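Local coordinates for internalin (Listeria monocytogenes serotype 4b, PDB 4FMZ), which is a leucine-rich-repeat protein of the internalin family, probably acting in bacterial adhesion to or invasion of host cells, at residues T47-A52 against E63-L68. Residues are numbered along the deposited sequence; the frame is centred on the assembly and turned at random.
With EDO (1,2-ethanediol), chain D.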
loop_
_atom_site.group_PDB
_atom_site.type_symbol
_atom_site.label_atom_id
_atom_site.label_comp_id
_atom_site.label_asym_id
_atom_site.label_seq_id
_atom_site.Cartn_x
_atom_site.Cartn_y
_atom_site.Cartn_z
ATOM N N THR A 47 -4.843 -0.992 -27.973
ATOM C CA THR A 47 -4.811 -1.981 -26.884
ATOM C C THR A 47 -4.332 -1.313 -25.590
ATOM O O THR A 47 -4.551 -1.853 -24.499
ATOM C CB THR A 47 -3.940 -3.182 -27.259
ATOM O OG1 THR A 47 -2.599 -2.761 -27.476
ATOM C CG2 THR A 47 -4.460 -3.926 -28.477
ATOM N N LYS A 48 -3.676 -0.136 -25.722
ATOM C CA LYS A 48 -3.129 0.641 -24.610
ATOM C C LYS A 48 -3.379 2.138 -24.830
ATOM O O LYS A 48 -3.029 2.690 -25.886
ATOM C CB LYS A 48 -1.622 0.350 -24.477
ATOM C CG LYS A 48 -0.890 1.142 -23.400
ATOM C CD LYS A 48 0.526 0.605 -23.197
ATOM C CE LYS A 48 1.307 1.395 -22.175
ATOM N NZ LYS A 48 2.643 0.798 -21.925
ATOM N N LEU A 49 -3.991 2.785 -23.834
ATOM C CA LEU A 49 -4.243 4.232 -23.854
ATOM C C LEU A 49 -3.869 4.833 -22.511
ATOM O O LEU A 49 -4.286 4.328 -21.464
ATOM C CB LEU A 49 -5.704 4.563 -24.216
ATOM C CG LEU A 49 -6.080 6.054 -24.367
ATOM C CD1 LEU A 49 -5.559 6.643 -25.676
ATOM C CD2 LEU A 49 -7.580 6.244 -24.286
ATOM N N VAL A 50 -3.061 5.913 -22.549
ATOM C CA VAL A 50 -2.598 6.618 -21.357
ATOM C C VAL A 50 -2.913 8.103 -21.511
ATOM O O VAL A 50 -2.329 8.774 -22.366
ATOM C CB VAL A 50 -1.084 6.377 -21.069
ATOM C CG1 VAL A 50 -0.606 7.203 -19.864
ATOM C CG2 VAL A 50 -0.784 4.898 -20.844
ATOM N N VAL A 51 -3.858 8.611 -20.710
ATOM C CA VAL A 51 -4.209 10.049 -20.687
ATOM C C VAL A 51 -4.203 10.404 -19.198
ATOM O O VAL A 51 -5.249 10.418 -18.541
ATOM C CB VAL A 51 -5.530 10.458 -21.434
ATOM C CG1 VAL A 51 -5.686 11.984 -21.506
ATOM C CG2 VAL A 51 -5.588 9.868 -22.835
ATOM N N ALA A 52 -2.995 10.589 -18.651
ATOM C CA ALA A 52 -2.808 10.835 -17.230
ATOM C C ALA A 52 -2.408 12.302 -16.916
ATOM O O ALA A 52 -1.642 12.924 -17.651
ATOM C CB ALA A 52 -1.770 9.871 -16.668
ATOM N N GLU A 63 -15.964 3.627 -25.335
ATOM C CA GLU A 63 -16.654 2.366 -25.592
ATOM C C GLU A 63 -16.311 1.782 -26.997
ATOM O O GLU A 63 -16.533 0.590 -27.191
ATOM C CB GLU A 63 -18.184 2.492 -25.386
ATOM C CG GLU A 63 -18.911 3.428 -26.344
ATOM C CD GLU A 63 -18.911 4.917 -26.045
ATOM O OE1 GLU A 63 -18.233 5.346 -25.085
ATOM O OE2 GLU A 63 -19.581 5.663 -26.798
ATOM N N TYR A 64 -15.716 2.583 -27.937
ATOM C CA TYR A 64 -15.305 2.113 -29.276
ATOM C C TYR A 64 -13.939 1.418 -29.297
ATOM O O TYR A 64 -13.582 0.759 -30.290
ATOM C CB TYR A 64 -15.276 3.263 -30.276
ATOM C CG TYR A 64 -16.657 3.750 -30.625
ATOM C CD1 TYR A 64 -17.498 2.997 -31.444
ATOM C CD2 TYR A 64 -17.137 4.955 -30.126
ATOM C CE1 TYR A 64 -18.758 3.460 -31.804
ATOM C CE2 TYR A 64 -18.398 5.425 -30.466
ATOM C CZ TYR A 64 -19.201 4.673 -31.312
ATOM O OH TYR A 64 -20.456 5.096 -31.624
ATOM N N LEU A 65 -13.181 1.565 -28.200
ATOM C CA LEU A 65 -11.874 0.933 -28.057
ATOM C C LEU A 65 -12.090 -0.487 -27.522
ATOM O O LEU A 65 -11.639 -0.822 -26.431
ATOM C CB LEU A 65 -10.986 1.792 -27.123
ATOM C CG LEU A 65 -10.184 2.930 -27.777
ATOM C CD1 LEU A 65 -11.082 3.941 -28.493
ATOM C CD2 LEU A 65 -9.361 3.649 -26.761
ATOM N N THR A 66 -12.801 -1.324 -28.303
ATOM C CA THR A 66 -13.196 -2.672 -27.911
ATOM C C THR A 66 -12.013 -3.608 -27.646
ATOM O O THR A 66 -12.197 -4.551 -26.878
ATOM C CB THR A 66 -14.163 -3.267 -28.919
ATOM O OG1 THR A 66 -13.590 -3.186 -30.225
ATOM C CG2 THR A 66 -15.515 -2.581 -28.886
ATOM N N ASN A 67 -10.804 -3.327 -28.187
ATOM C CA ASN A 67 -9.648 -4.188 -27.932
ATOM C C ASN A 67 -8.731 -3.651 -26.834
ATOM O O ASN A 67 -7.640 -4.185 -26.634
ATOM C CB ASN A 67 -8.870 -4.410 -29.211
ATOM C CG ASN A 67 -9.575 -5.355 -30.143
ATOM O OD1 ASN A 67 -10.108 -6.394 -29.751
ATOM N ND2 ASN A 67 -9.637 -4.974 -31.397
ATOM N N LEU A 68 -9.169 -2.609 -26.118
ATOM C CA LEU A 68 -8.395 -1.988 -25.041
ATOM C C LEU A 68 -8.195 -2.966 -23.900
ATOM O O LEU A 68 -9.163 -3.561 -23.411
ATOM C CB LEU A 68 -9.095 -0.715 -24.541
ATOM C CG LEU A 68 -8.295 0.263 -23.697
ATOM C CD1 LEU A 68 -7.163 0.917 -24.507
ATOM C CD2 LEU A 68 -9.206 1.330 -23.144
HETATM C C1 EDO D . -1.891 0.214 -29.028
HETATM O O1 EDO D . -2.377 1.300 -28.263
HETATM C C2 EDO D . -0.491 -0.186 -28.545
HETATM O O2 EDO D . -0.066 -1.282 -29.326
#
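Leu68 reaches the strand 48-50 with a single methyl. Its CG stands anti to the backbone N (chi1 -164°), and CD1 comes up against the main chain of Thr47-Leu49. That methyl carbon, Leu68 CD1, is 3.7 Å from Leu49 N and 3.8 Å from the carbonyl carbon of Thr47. It also meets the root of the Leu49 side chain, with Leu49 CB 3.9 Å from Leu68 CD1. Farther out, Leu49 turns to a second leucine: its CD2 lies 4.0 Å from Leu65 CD2, methyl against methyl, and the two side chains cross at about a right angle. Leu65 and Leu68 come from one type I turn, 65-68, closed by the bond from Leu68 N to Leu65 O, while Leu65 itself centres an inverse gamma turn.

The closest approach of heavy atoms between the two segments is a CA-H...O contact from Thr47 CA to Asn67 O, 3.6 Å long. Thr47 CG2 comes within 3.7 Å of Asn67 O. No hydrogen bond joins the two segments. Lys48 N donates to O1 of an ethanediol, probably from the crystallisation liquor, at 3.2 Å.

The amide of Asn67 is held by other partners: OD1 bonds to NZ of Lys89 and ND2 to the Glu44 carbonyl. The leucine cluster of Leu49, Leu65 and Leu68 lies in the apolar core at the N-terminal end of the leucine-rich-repeat solenoid. Leu21, Ile25 and Val28 of helix 19-29 pack on Leu49, with Ile25 also reaching Leu65, which Leu43 of helix 40-43 touches too, and strand 70-72 pairs in parallel with strand 48-50.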